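PDB 6BWC: polysaccharide biosynthesis protein CapD from Bacillus thuringiensis HD-771, which probably works as a short-chain dehydrogenase/reductase on UDP-N-acetylglucosamine in CMP-pseudaminic acid biosynthesis, binding NADP and the nucleotide sugar. Local coordinates for residues L11-T16 against V35-S39; I66-V72 against N111-A115; V85-K89 against L103-F107; A146-I150 against F164-R168. The protein carries 2 engineered substitutions. All coordinates share one frame. Numbering follows the deposited sequence.

Interaction 1: L11-T16 against V35-S39; sequences LIIGGT and VRVFS. With NAP (NADP nicotinamide-adenine-dinucleotide phosphate), chain N.
The first beta-alpha-beta unit of a Rossmann fold pairs its two strands in parallel and presents their C-terminal ends to the dinucleotide, as strands 9-13 and 34-39 do here. The segment axes approach to 4.9 Å at a 17° angle. Leu-11 lies beside Arg-36, Ile-12 beside Val-37 and Ile-13 beside Phe-38. Three backbone hydrogen bonds set this register: Ile-12 N to Arg-36 O (3.0 Å), a weak one from Phe-38 N to Ile-12 O (3.4 Å), and Gly-14 N to Phe-38 O (2.8 Å). Leu-11, Ile-13, Arg-36 and Phe-38 share one face. Leu-11, in the t,p rotamer, places CD1 3.7 Å from CB of Arg-36 and 4.0 Å from CB of Phe-38; Arg-36 then runs away to Glu-77 and the carbonyl of Ala-75. Phe-38 (chi1 t) packs its CB 4.4 Å from Ile-13 CG1 and offers its ring edge to C2A of the adenine.

After Ile-13 the chain makes a type II beta turn, Ile-12 to Gly-15. At phi/psi 95/38 a CB on Gly-14 would jam against the preceding carbonyl O, and it would also crowd O4B of the adenosine ribose. The turn delivers Thr-16 OG1 to 2.6 Å from NAP O3B. Ser-39 ends its strand beside the 2'-phosphate, consistent with a preference for NADP: Ser-39 OG donates to NAP O1X at 2.8 Å.

Interaction 2: I66-V72 against N111-A115; sequences IRNYDRV and NVIKA. With NAP (NADP nicotinamide-adenine-dinucleotide phosphate), chain N.
The adenine end of the NADP pocket is bounded by the loop that follows strand 59-63, and this contact fixes that loop and the start of helix 69-75 against helix 98-118. Recognition of the base through a backbone amide, as in other short-chain dehydrogenases, falls to Ile-66, whose N donates to NAP N1A at 3.1 Å. The carbonyl of the same residue turns the other way and accepts from Asn-111: Asn-111 ND2 to Ile-66 O is 2.9 Å and nearly linear. Asn-111 (chi1 m) comes close to Tyr-69, their CA atoms 5.1 Å apart. Asn-68 takes the N-cap position and helix 69-75 begins with Tyr-69, whose chi1 is t. The Tyr-69 ring lies with CE1 3.4 Å from Ala-115 CB, while one face receives Lys-114: NZ stands 3.4 Å from the ring centroid, 8° off the normal, a cation-pi contact. One turn on, Val-72 points toward the other helix, its CG1 3.7 Å from Ala-115 CB. Asp-70 forms a salt bridge with Lys-114 of another subunit, so the patch also lies at an interface. Chemically, one side-chain amide holds the carbonyl of the very residue whose amide reads the adenine, so the residue that binds the base is also tied to helix 98-118.

Interaction 3: V85-K89 against L103-F107; sequences VAAMK and LTNIF. With NAP (NADP nicotinamide-adenine-dinucleotide phosphate), chain N.
Asn-105 lays its carboxamide against the backbone of the loop after strand 81-84, overlapping Ala-87 and Met-88. With chi1 m and chi2 near 0°, the amide engages both polar groups of one residue: Met-88 N donates to Asn-105 OD1 at 3.0 Å, and Asn-105 ND2 donates to Met-88 O, also at 3.0 Å. The carboxamide thus pairs with the N and O of Met-88 much as a neighbouring strand would. Ala-87, fully extended (phi/psi 172/159), has the CA nearest the helix, 5.4 Å from Asn-105 CA, and its CB is 3.1 Å from Asn-105 OD1. Thr-104 (chi1 m) fills the adjacent space, CG2 3.7 Å from Ala-87 CA, while its OG1 is hydrogen-bonded to Arg-67. The loop so fixed borders NADP: Ala-86 CA approaches NAP O4B to 3.2 Å, and Lys-89 NZ donates to NAP O2N at 2.7 Å. Lys-89 O is also hydrogen-bonded to the bound UDP-N-acetylglucosamine, so Lys-89 contacts both cofactor and sugar nucleotide. Segment 103-107, widened by a pi-type turn, belongs to helix 98-118; beside it runs helix 138-156, whose Thr-142 accompanies Met-88 as a partner of Asn-105, and Val-85 lies just beyond strand 81-84, next to strand 9-13.

Interaction 4: A146-I150 against F164-R168; sequences AERLI and FTSVR
Helix 138-156 lies on the central sheet here, and its buried contact with strand 163-169 combines an apolar end with a charged one. The segment axes pass 8.5 Å apart, their directions 150° from each other, so the helix runs roughly antiparallel to the strand. At the apolar end Ile-150, in the m,m rotamer, sets CG2 3.9 Å from Phe-164 CB and 3.6 Å from Ser-166 OG. Every second residue, Phe-164, Ser-166 and Arg-168, points its CA-to-CB bond toward the helix, whereas those of Thr-165 and Val-167 point away. This is the return leg of a beta-alpha-beta crossover, strand 123-129 to helix 138-156 to strand 163-169, within the Rossmann fold; Ile-150 and Ser-166 also touch Phe-126 of the first strand. One helical turn before Ile-150, Glu-147 (chi1 m, chi2 t) stretches along the sheet to meet Arg-168 in a two-point salt bridge. Arg-168 NH2 donates to Glu-147 OE1 at 2.8 Å with an almost straight N-H...O angle, and Arg-168 NE to Glu-147 OE2 at 2.9 Å. Each charge has further partners: Glu-147 OE2 is hydrogen-bonded to Ser-128, and Arg-168 NH2 forms a second salt bridge, with Glu-280.

Read from the N terminus, interaction 1 closes the first loop, the crossover through helix 18-29 that sets two sheet strands side by side. Interaction 2 opens afterwards and spans the longest interval, from the loop after strand 59-63 to helix 98-118; nested within it, interaction 3 joins the same helix to the loop after strand 81-84. Interaction 4 follows in series and closes the crossover through helix 138-156. Ile-13 links the first three, packing on Ile-66 and Val-112 and pairing by backbone with Val-85. Ile-113 of interaction 2 meets Leu-149 and Ile-150 of interaction 4. Interactions 1, 2 and 3 all touch NADP, while interactions 1 and 4 meet the same sheet without touching each other.

Interaction 1: L11-T16 against V35-S39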
# COMPACT_ATOMS: atom_id res chain seq x y z
N LEU C 11 21.29 -16.82 4.18
CA LEU C 11 20.87 -15.48 4.60
C LEU C 11 20.76 -15.46 6.13
O LEU C 11 20.03 -16.29 6.70
CB LEU C 11 19.52 -15.12 3.99
CG LEU C 11 18.97 -13.71 4.20
CD1 LEU C 11 19.77 -12.63 3.50
CD2 LEU C 11 17.54 -13.66 3.70
N ILE C 12 21.48 -14.54 6.78
CA ILE C 12 21.29 -14.25 8.21
C ILE C 12 20.63 -12.91 8.34
O ILE C 12 21.30 -11.88 8.46
CB ILE C 12 22.59 -14.20 9.03
CG1 ILE C 12 23.46 -15.43 8.77
CG2 ILE C 12 22.25 -14.15 10.51
CD1 ILE C 12 24.82 -15.32 9.43
N ILE C 13 19.29 -12.95 8.32
CA ILE C 13 18.44 -11.77 8.54
C ILE C 13 18.67 -11.28 9.97
O ILE C 13 18.18 -11.90 10.92
CB ILE C 13 16.93 -12.10 8.28
CG1 ILE C 13 16.69 -12.43 6.80
CG2 ILE C 13 16.00 -10.96 8.73
CD1 ILE C 13 15.30 -12.93 6.48
N GLY C 14 19.42 -10.18 10.10
CA GLY C 14 19.87 -9.64 11.39
C GLY C 14 21.27 -10.11 11.78
O GLY C 14 21.54 -10.35 12.96
N GLY C 15 22.16 -10.21 10.79
CA GLY C 15 23.55 -10.64 11.01
C GLY C 15 24.51 -9.60 11.57
O GLY C 15 25.66 -9.92 11.84
N THR C 16 24.07 -8.35 11.72
CA THR C 16 24.93 -7.32 12.34
C THR C 16 24.92 -7.39 13.86
O THR C 16 25.84 -6.89 14.50
CB THR C 16 24.56 -5.88 11.90
OG1 THR C 16 23.15 -5.64 12.06
CG2 THR C 16 24.97 -5.62 10.45
N VAL C 35 27.46 -16.29 2.20
CA VAL C 35 26.60 -15.95 3.33
C VAL C 35 26.19 -14.51 3.11
O VAL C 35 27.05 -13.69 2.82
CB VAL C 35 27.34 -16.02 4.69
CG1 VAL C 35 26.38 -15.75 5.85
CG2 VAL C 35 28.03 -17.37 4.87
N ARG C 36 24.92 -14.20 3.26
CA ARG C 36 24.45 -12.84 3.15
C ARG C 36 24.12 -12.28 4.54
O ARG C 36 23.61 -13.00 5.39
CB ARG C 36 23.24 -12.80 2.24
CG ARG C 36 23.56 -13.29 0.82
CD ARG C 36 22.45 -12.99 -0.19
NE ARG C 36 22.64 -13.69 -1.47
CZ ARG C 36 21.68 -13.96 -2.36
NH1 ARG C 36 20.42 -13.59 -2.15
NH2 ARG C 36 21.95 -14.61 -3.47
N VAL C 37 24.46 -11.01 4.76
CA VAL C 37 24.09 -10.26 5.98
C VAL C 37 23.03 -9.21 5.61
O VAL C 37 23.26 -8.39 4.72
CB VAL C 37 25.33 -9.57 6.62
CG1 VAL C 37 24.93 -8.63 7.74
CG2 VAL C 37 26.27 -10.59 7.19
N PHE C 38 21.88 -9.25 6.31
CA PHE C 38 20.71 -8.39 6.07
C PHE C 38 20.35 -7.59 7.33
O PHE C 38 19.83 -8.14 8.30
CB PHE C 38 19.54 -9.25 5.63
CG PHE C 38 18.36 -8.47 5.10
CD1 PHE C 38 18.09 -8.42 3.75
CD2 PHE C 38 17.48 -7.81 5.97
CE1 PHE C 38 16.98 -7.74 3.27
CE2 PHE C 38 16.38 -7.11 5.48
CZ PHE C 38 16.12 -7.08 4.14
N SER C 39 20.62 -6.29 7.30
CA SER C 39 20.52 -5.40 8.43
C SER C 39 20.08 -4.06 7.86
O SER C 39 20.37 -3.79 6.68
CB SER C 39 21.91 -5.32 9.09
OG SER C 39 22.21 -4.07 9.73
PA NAP N . 20.55 -7.53 18.33
O1A NAP N . 22.00 -7.49 18.71
O2A NAP N . 19.76 -6.29 18.59
O5B NAP N . 20.40 -7.95 16.80
C5B NAP N . 19.29 -7.46 16.04
C4B NAP N . 19.60 -7.60 14.55
O4B NAP N . 18.47 -7.32 13.72
C3B NAP N . 20.64 -6.58 14.15
O3B NAP N . 21.37 -7.21 13.10
C2B NAP N . 19.81 -5.41 13.68
O2B NAP N . 20.63 -4.58 12.88
C1B NAP N . 18.67 -6.13 12.94
N9A NAP N . 17.34 -5.47 12.77
C8A NAP N . 16.54 -4.82 13.68
N7A NAP N . 15.37 -4.39 13.11
C5A NAP N . 15.39 -4.77 11.83
C6A NAP N . 14.52 -4.65 10.63
N6A NAP N . 13.33 -4.03 10.68
N1A NAP N . 14.93 -5.19 9.48
C2A NAP N . 16.11 -5.83 9.36
N3A NAP N . 16.96 -5.96 10.38
C4A NAP N . 16.68 -5.47 11.61
O3 NAP N . 19.78 -8.78 19.00
PN NAP N . 20.39 -10.21 19.45
O1N NAP N . 21.43 -10.72 18.46
O2N NAP N . 20.69 -10.16 20.91
O5D NAP N . 19.09 -11.13 19.39
C5D NAP N . 18.75 -11.74 18.17
C4D NAP N . 17.41 -12.46 18.30
O4D NAP N . 17.46 -13.25 19.50
C3D NAP N . 16.14 -11.61 18.38
O3D NAP N . 15.17 -12.16 17.48
C2D NAP N . 15.66 -11.73 19.81
O2D NAP N . 14.23 -11.71 19.91
C1D NAP N . 16.23 -13.08 20.22
N1N NAP N . 16.47 -13.24 21.66
C2N NAP N . 17.52 -12.60 22.20
C3N NAP N . 17.85 -12.67 23.54
C7N NAP N . 19.00 -11.93 24.14
O7N NAP N . 19.10 -11.92 25.36
N7N NAP N . 19.88 -11.27 23.38
C4N NAP N . 17.04 -13.54 24.43
C5N NAP N . 15.92 -14.19 23.74
C6N NAP N . 15.69 -14.04 22.38
P2B NAP N . 20.20 -3.06 12.54
O1X NAP N . 21.52 -2.57 11.97
O2X NAP N . 19.15 -3.15 11.47
O3X NAP N . 19.73 -2.42 13.87

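Interaction 2: I66-V72 against N111-A115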
# COMPACT_ATOMS: atom_id res chain seq x y z
N ILE C 66 13.18 -5.91 7.08
CA ILE C 66 12.15 -7.01 7.07
C ILE C 66 10.68 -6.56 7.05
O ILE C 66 9.79 -7.39 6.81
CB ILE C 66 12.39 -8.17 8.13
CG1 ILE C 66 12.79 -7.74 9.55
CG2 ILE C 66 13.53 -9.06 7.71
CD1 ILE C 66 11.65 -7.31 10.39
N ARG C 67 10.41 -5.27 7.28
CA ARG C 67 9.09 -4.67 7.05
C ARG C 67 8.80 -4.55 5.53
O ARG C 67 7.64 -4.52 5.10
CB ARG C 67 8.99 -3.31 7.75
CG ARG C 67 9.19 -3.33 9.28
CD ARG C 67 9.33 -1.93 9.90
NE ARG C 67 9.48 -1.93 11.37
CZ ARG C 67 9.41 -0.83 12.16
NH1 ARG C 67 9.17 0.37 11.63
NH2 ARG C 67 9.56 -0.93 13.48
N ASN C 68 9.87 -4.51 4.72
CA ASN C 68 9.81 -4.48 3.26
C ASN C 68 9.79 -5.88 2.64
O ASN C 68 10.83 -6.51 2.57
CB ASN C 68 11.05 -3.70 2.75
CG ASN C 68 10.84 -3.05 1.40
OD1 ASN C 68 9.99 -3.45 0.61
ND2 ASN C 68 11.61 -2.03 1.13
N TYR C 69 8.63 -6.38 2.20
CA TYR C 69 8.58 -7.72 1.62
C TYR C 69 9.51 -7.87 0.39
O TYR C 69 10.38 -8.73 0.37
CB TYR C 69 7.16 -8.17 1.25
CG TYR C 69 7.18 -9.48 0.48
CD1 TYR C 69 7.29 -10.72 1.14
CD2 TYR C 69 7.18 -9.48 -0.92
CE1 TYR C 69 7.36 -11.91 0.41
CE2 TYR C 69 7.25 -10.66 -1.66
CZ TYR C 69 7.35 -11.88 -1.00
OH TYR C 69 7.41 -13.02 -1.78
N ASP C 70 9.27 -7.04 -0.63
CA ASP C 70 10.08 -6.97 -1.87
C ASP C 70 11.60 -7.05 -1.70
O ASP C 70 12.28 -7.55 -2.58
CB ASP C 70 9.83 -5.63 -2.57
CG ASP C 70 8.51 -5.57 -3.31
OD1 ASP C 70 7.71 -6.52 -3.22
OD2 ASP C 70 8.31 -4.54 -3.99
N ARG C 71 12.12 -6.47 -0.62
CA ARG C 71 13.56 -6.51 -0.35
C ARG C 71 13.99 -7.78 0.39
O ARG C 71 15.08 -8.30 0.21
CB ARG C 71 13.95 -5.30 0.46
CG ARG C 71 15.42 -5.24 0.84
CD ARG C 71 16.35 -5.44 -0.35
NE ARG C 71 17.61 -4.74 -0.15
CZ ARG C 71 18.73 -4.94 -0.84
NH1 ARG C 71 18.81 -5.87 -1.79
NH2 ARG C 71 19.80 -4.20 -0.55
N VAL C 72 13.11 -8.26 1.26
CA VAL C 72 13.26 -9.59 1.86
C VAL C 72 13.27 -10.63 0.75
O VAL C 72 14.05 -11.58 0.78
CB VAL C 72 12.16 -9.82 2.92
CG1 VAL C 72 12.10 -11.26 3.37
CG2 VAL C 72 12.46 -8.95 4.12
N ASN C 111 6.56 -11.51 6.34
CA ASN C 111 7.32 -11.26 5.13
C ASN C 111 8.38 -12.35 4.91
O ASN C 111 8.46 -12.88 3.80
CB ASN C 111 7.93 -9.84 5.12
CG ASN C 111 6.89 -8.75 4.94
OD1 ASN C 111 5.81 -8.98 4.35
ND2 ASN C 111 7.21 -7.52 5.44
N VAL C 112 9.14 -12.73 5.94
CA VAL C 112 10.09 -13.83 5.83
C VAL C 112 9.40 -15.11 5.31
O VAL C 112 9.81 -15.70 4.29
CB VAL C 112 10.81 -14.08 7.17
CG1 VAL C 112 11.53 -15.43 7.22
CG2 VAL C 112 11.81 -12.97 7.43
N ILE C 113 8.33 -15.52 5.99
CA ILE C 113 7.62 -16.76 5.70
C ILE C 113 7.13 -16.81 4.24
O ILE C 113 7.39 -17.79 3.51
CB ILE C 113 6.45 -16.95 6.70
CG1 ILE C 113 7.03 -17.28 8.09
CG2 ILE C 113 5.49 -18.06 6.25
CD1 ILE C 113 6.09 -17.12 9.27
N LYS C 114 6.45 -15.75 3.84
CA LYS C 114 5.92 -15.56 2.50
C LYS C 114 7.04 -15.55 1.44
O LYS C 114 6.92 -16.20 0.40
CB LYS C 114 5.18 -14.22 2.50
CG LYS C 114 4.34 -13.92 1.28
CD LYS C 114 3.81 -12.47 1.31
CE LYS C 114 3.59 -11.91 -0.12
NZ LYS C 114 3.90 -10.44 -0.25
N ALA C 115 8.11 -14.82 1.72
CA ALA C 115 9.26 -14.71 0.82
C ALA C 115 10.04 -16.02 0.67
O ALA C 115 10.60 -16.31 -0.41
CB ALA C 115 10.20 -13.63 1.32
PA NAP N . 20.55 -7.53 18.33
O1A NAP N . 22.00 -7.49 18.71
O2A NAP N . 19.76 -6.29 18.59
O5B NAP N . 20.40 -7.95 16.80
C5B NAP N . 19.29 -7.46 16.04
C4B NAP N . 19.60 -7.60 14.55
O4B NAP N . 18.47 -7.32 13.72
C3B NAP N . 20.64 -6.58 14.15
O3B NAP N . 21.37 -7.21 13.10
C2B NAP N . 19.81 -5.41 13.68
O2B NAP N . 20.63 -4.58 12.88
C1B NAP N . 18.67 -6.13 12.94
N9A NAP N . 17.34 -5.47 12.77
C8A NAP N . 16.54 -4.82 13.68
N7A NAP N . 15.37 -4.39 13.11
C5A NAP N . 15.39 -4.77 11.83
C6A NAP N . 14.52 -4.65 10.63
N6A NAP N . 13.33 -4.03 10.68
N1A NAP N . 14.93 -5.19 9.48
C2A NAP N . 16.11 -5.83 9.36
N3A NAP N . 16.96 -5.96 10.38
C4A NAP N . 16.68 -5.47 11.61
O3 NAP N . 19.78 -8.78 19.00
PN NAP N . 20.39 -10.21 19.45
O1N NAP N . 21.43 -10.72 18.46
O2N NAP N . 20.69 -10.16 20.91
O5D NAP N . 19.09 -11.13 19.39
C5D NAP N . 18.75 -11.74 18.17
C4D NAP N . 17.41 -12.46 18.30
O4D NAP N . 17.46 -13.25 19.50
C3D NAP N . 16.14 -11.61 18.38
O3D NAP N . 15.17 -12.16 17.48
C2D NAP N . 15.66 -11.73 19.81
O2D NAP N . 14.23 -11.71 19.91
C1D NAP N . 16.23 -13.08 20.22
N1N NAP N . 16.47 -13.24 21.66
C2N NAP N . 17.52 -12.60 22.20
C3N NAP N . 17.85 -12.67 23.54
C7N NAP N . 19.00 -11.93 24.14
O7N NAP N . 19.10 -11.92 25.36
N7N NAP N . 19.88 -11.27 23.38
C4N NAP N . 17.04 -13.54 24.43
C5N NAP N . 15.92 -14.19 23.74
C6N NAP N . 15.69 -14.04 22.38
P2B NAP N . 20.20 -3.06 12.54
O1X NAP N . 21.52 -2.57 11.97
O2X NAP N . 19.15 -3.15 11.47
O3X NAP N . 19.73 -2.42 13.87

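Interaction 3: V85-K89 against L103-F107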
# COMPACT_ATOMS: atom_id res chain seq x y z
N VAL C 85 16.84 -13.67 12.58
CA VAL C 85 17.40 -13.22 13.85
C VAL C 85 17.13 -11.71 14.15
O VAL C 85 17.35 -11.23 15.29
CB VAL C 85 18.91 -13.53 13.84
CG1 VAL C 85 19.49 -13.51 15.25
CG2 VAL C 85 19.15 -14.90 13.22
N ALA C 86 16.64 -10.95 13.16
CA ALA C 86 16.16 -9.57 13.39
C ALA C 86 14.84 -9.48 14.20
O ALA C 86 13.95 -10.36 14.08
CB ALA C 86 16.02 -8.83 12.06
N ALA C 87 14.77 -8.42 15.02
CA ALA C 87 13.65 -8.11 15.94
C ALA C 87 13.99 -6.93 16.86
O ALA C 87 15.15 -6.58 17.09
CB ALA C 87 13.28 -9.30 16.82
N MET C 88 12.94 -6.32 17.38
CA MET C 88 13.08 -5.47 18.55
C MET C 88 12.93 -6.41 19.72
O MET C 88 11.89 -7.07 19.84
CB MET C 88 12.00 -4.39 18.60
CG MET C 88 12.23 -3.26 17.61
SD MET C 88 10.77 -2.25 17.47
CE MET C 88 10.83 -1.42 19.05
N LYS C 89 13.97 -6.47 20.55
CA LYS C 89 14.13 -7.44 21.63
C LYS C 89 14.11 -6.82 23.02
O LYS C 89 14.43 -7.52 23.99
CB LYS C 89 15.48 -8.16 21.46
CG LYS C 89 16.74 -7.29 21.66
CD LYS C 89 17.97 -8.16 21.88
CE LYS C 89 19.20 -7.33 22.16
NZ LYS C 89 20.31 -8.16 22.72
N LEU C 103 5.30 -4.28 13.67
CA LEU C 103 5.83 -4.30 12.31
C LEU C 103 7.10 -5.18 12.23
O LEU C 103 7.20 -6.06 11.38
CB LEU C 103 6.10 -2.86 11.80
CG LEU C 103 4.89 -1.90 11.64
CD1 LEU C 103 5.27 -0.52 11.13
CD2 LEU C 103 3.83 -2.49 10.72
N THR C 104 8.03 -4.99 13.14
CA THR C 104 9.28 -5.72 13.08
C THR C 104 9.10 -7.19 13.52
O THR C 104 9.54 -8.11 12.80
CB THR C 104 10.35 -4.96 13.89
OG1 THR C 104 10.54 -3.65 13.33
CG2 THR C 104 11.70 -5.68 13.88
N ASN C 105 8.44 -7.43 14.66
CA ASN C 105 8.32 -8.78 15.21
C ASN C 105 7.24 -9.69 14.56
O ASN C 105 7.47 -10.90 14.42
CB ASN C 105 8.16 -8.76 16.75
CG ASN C 105 9.41 -8.24 17.49
OD1 ASN C 105 10.45 -7.96 16.89
ND2 ASN C 105 9.31 -8.13 18.82
N ILE C 106 6.07 -9.12 14.17
CA ILE C 106 4.99 -9.92 13.52
C ILE C 106 5.02 -9.77 11.99
O ILE C 106 5.32 -10.76 11.29
CB ILE C 106 3.58 -9.56 14.06
CG1 ILE C 106 3.51 -9.79 15.57
CG2 ILE C 106 2.49 -10.39 13.36
CD1 ILE C 106 2.29 -9.19 16.23
N PHE C 107 4.74 -8.55 11.50
CA PHE C 107 4.59 -8.29 10.05
C PHE C 107 5.85 -8.69 9.30
O PHE C 107 5.76 -9.26 8.21
CB PHE C 107 4.19 -6.82 9.74
CG PHE C 107 4.10 -6.48 8.24
CD1 PHE C 107 3.28 -7.22 7.37
CD2 PHE C 107 4.84 -5.41 7.70
CE1 PHE C 107 3.20 -6.92 6.00
CE2 PHE C 107 4.74 -5.09 6.33
CZ PHE C 107 3.92 -5.84 5.49
PA NAP N . 20.55 -7.53 18.33
O1A NAP N . 22.00 -7.49 18.71
O2A NAP N . 19.76 -6.29 18.59
O5B NAP N . 20.40 -7.95 16.80
C5B NAP N . 19.29 -7.46 16.04
C4B NAP N . 19.60 -7.60 14.55
O4B NAP N . 18.47 -7.32 13.72
C3B NAP N . 20.64 -6.58 14.15
O3B NAP N . 21.37 -7.21 13.10
C2B NAP N . 19.81 -5.41 13.68
O2B NAP N . 20.63 -4.58 12.88
C1B NAP N . 18.67 -6.13 12.94
N9A NAP N . 17.34 -5.47 12.77
C8A NAP N . 16.54 -4.82 13.68
N7A NAP N . 15.37 -4.39 13.11
C5A NAP N . 15.39 -4.77 11.83
C6A NAP N . 14.52 -4.65 10.63
N6A NAP N . 13.33 -4.03 10.68
N1A NAP N . 14.93 -5.19 9.48
C2A NAP N . 16.11 -5.83 9.36
N3A NAP N . 16.96 -5.96 10.38
C4A NAP N . 16.68 -5.47 11.61
O3 NAP N . 19.78 -8.78 19.00
PN NAP N . 20.39 -10.21 19.45
O1N NAP N . 21.43 -10.72 18.46
O2N NAP N . 20.69 -10.16 20.91
O5D NAP N . 19.09 -11.13 19.39
C5D NAP N . 18.75 -11.74 18.17
C4D NAP N . 17.41 -12.46 18.30
O4D NAP N . 17.46 -13.25 19.50
C3D NAP N . 16.14 -11.61 18.38
O3D NAP N . 15.17 -12.16 17.48
C2D NAP N . 15.66 -11.73 19.81
O2D NAP N . 14.23 -11.71 19.91
C1D NAP N . 16.23 -13.08 20.22
N1N NAP N . 16.47 -13.24 21.66
C2N NAP N . 17.52 -12.60 22.20
C3N NAP N . 17.85 -12.67 23.54
C7N NAP N . 19.00 -11.93 24.14
O7N NAP N . 19.10 -11.92 25.36
N7N NAP N . 19.88 -11.27 23.38
C4N NAP N . 17.04 -13.54 24.43
C5N NAP N . 15.92 -14.19 23.74
C6N NAP N . 15.69 -14.04 22.38
P2B NAP N . 20.20 -3.06 12.54
O1X NAP N . 21.52 -2.57 11.97
O2X NAP N . 19.15 -3.15 11.47
O3X NAP N . 19.73 -2.42 13.87

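Interaction 4: A146-I150 against F164-R168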
# COMPACT_ATOMS: atom_id res chain seq x y z
N ALA C 146 4.64 -14.45 16.57
CA ALA C 146 5.66 -14.93 15.62
C ALA C 146 5.80 -16.45 15.65
O ALA C 146 5.52 -17.10 14.65
CB ALA C 146 6.99 -14.26 15.87
N GLU C 147 6.18 -17.01 16.80
CA GLU C 147 6.10 -18.47 17.04
C GLU C 147 4.90 -19.14 16.38
O GLU C 147 5.02 -20.21 15.75
CB GLU C 147 6.04 -18.76 18.54
CG GLU C 147 7.41 -18.73 19.21
CD GLU C 147 7.52 -19.64 20.42
OE1 GLU C 147 7.00 -20.77 20.36
OE2 GLU C 147 8.14 -19.21 21.41
N ARG C 148 3.74 -18.49 16.54
CA ARG C 148 2.49 -18.95 15.94
C ARG C 148 2.43 -18.88 14.42
O ARG C 148 1.95 -19.83 13.79
CB ARG C 148 1.28 -18.24 16.57
CG ARG C 148 0.47 -19.10 17.51
CD ARG C 148 1.31 -19.97 18.43
NE ARG C 148 0.57 -20.29 19.65
CZ ARG C 148 1.11 -20.72 20.78
NH1 ARG C 148 0.34 -20.94 21.84
NH2 ARG C 148 2.42 -20.94 20.87
N LEU C 149 2.88 -17.77 13.85
CA LEU C 149 3.05 -17.67 12.39
C LEU C 149 3.94 -18.80 11.83
O LEU C 149 3.66 -19.37 10.79
CB LEU C 149 3.72 -16.36 12.02
CG LEU C 149 2.92 -15.14 11.64
CD1 LEU C 149 1.50 -15.13 12.18
CD2 LEU C 149 3.70 -13.93 12.14
N ILE C 150 5.01 -19.09 12.53
CA ILE C 150 5.94 -20.13 12.11
C ILE C 150 5.29 -21.51 12.03
O ILE C 150 5.46 -22.19 11.03
CB ILE C 150 7.20 -20.12 13.02
CG1 ILE C 150 8.03 -18.85 12.74
CG2 ILE C 150 8.04 -21.40 12.84
CD1 ILE C 150 8.77 -18.82 11.40
N PHE C 164 9.89 -24.91 8.40
CA PHE C 164 9.97 -23.83 9.39
C PHE C 164 10.14 -24.34 10.81
O PHE C 164 9.49 -25.30 11.21
CB PHE C 164 8.72 -22.97 9.33
CG PHE C 164 8.47 -22.36 7.98
CD1 PHE C 164 9.06 -21.14 7.65
CD2 PHE C 164 7.64 -22.99 7.05
CE1 PHE C 164 8.82 -20.57 6.40
CE2 PHE C 164 7.40 -22.43 5.81
CZ PHE C 164 7.99 -21.22 5.49
N THR C 165 11.01 -23.71 11.59
CA THR C 165 11.30 -24.15 12.94
C THR C 165 11.60 -22.97 13.83
O THR C 165 12.20 -21.99 13.39
CB THR C 165 12.55 -25.06 12.99
OG1 THR C 165 12.66 -25.83 11.79
CG2 THR C 165 12.49 -25.97 14.18
N SER C 166 11.25 -23.10 15.11
CA SER C 166 11.60 -22.12 16.11
C SER C 166 12.62 -22.67 17.11
O SER C 166 12.60 -23.83 17.49
CB SER C 166 10.34 -21.65 16.82
OG SER C 166 9.62 -20.77 15.99
N VAL C 167 13.53 -21.81 17.52
CA VAL C 167 14.47 -22.06 18.59
C VAL C 167 13.93 -21.15 19.71
O VAL C 167 12.98 -20.42 19.44
CB VAL C 167 15.88 -21.76 18.04
CG1 VAL C 167 16.69 -20.85 18.92
CG2 VAL C 167 16.61 -23.06 17.78
N ARG C 168 14.45 -21.19 20.94
CA ARG C 168 13.87 -20.36 22.01
C ARG C 168 14.88 -20.09 23.11
O ARG C 168 15.27 -20.97 23.87
CB ARG C 168 12.60 -21.03 22.57
CG ARG C 168 11.55 -20.13 23.22
CD ARG C 168 10.48 -20.98 23.93
NE ARG C 168 9.24 -21.22 23.17
CZ ARG C 168 8.21 -21.99 23.57
NH1 ARG C 168 8.23 -22.64 24.73
NH2 ARG C 168 7.14 -22.12 22.81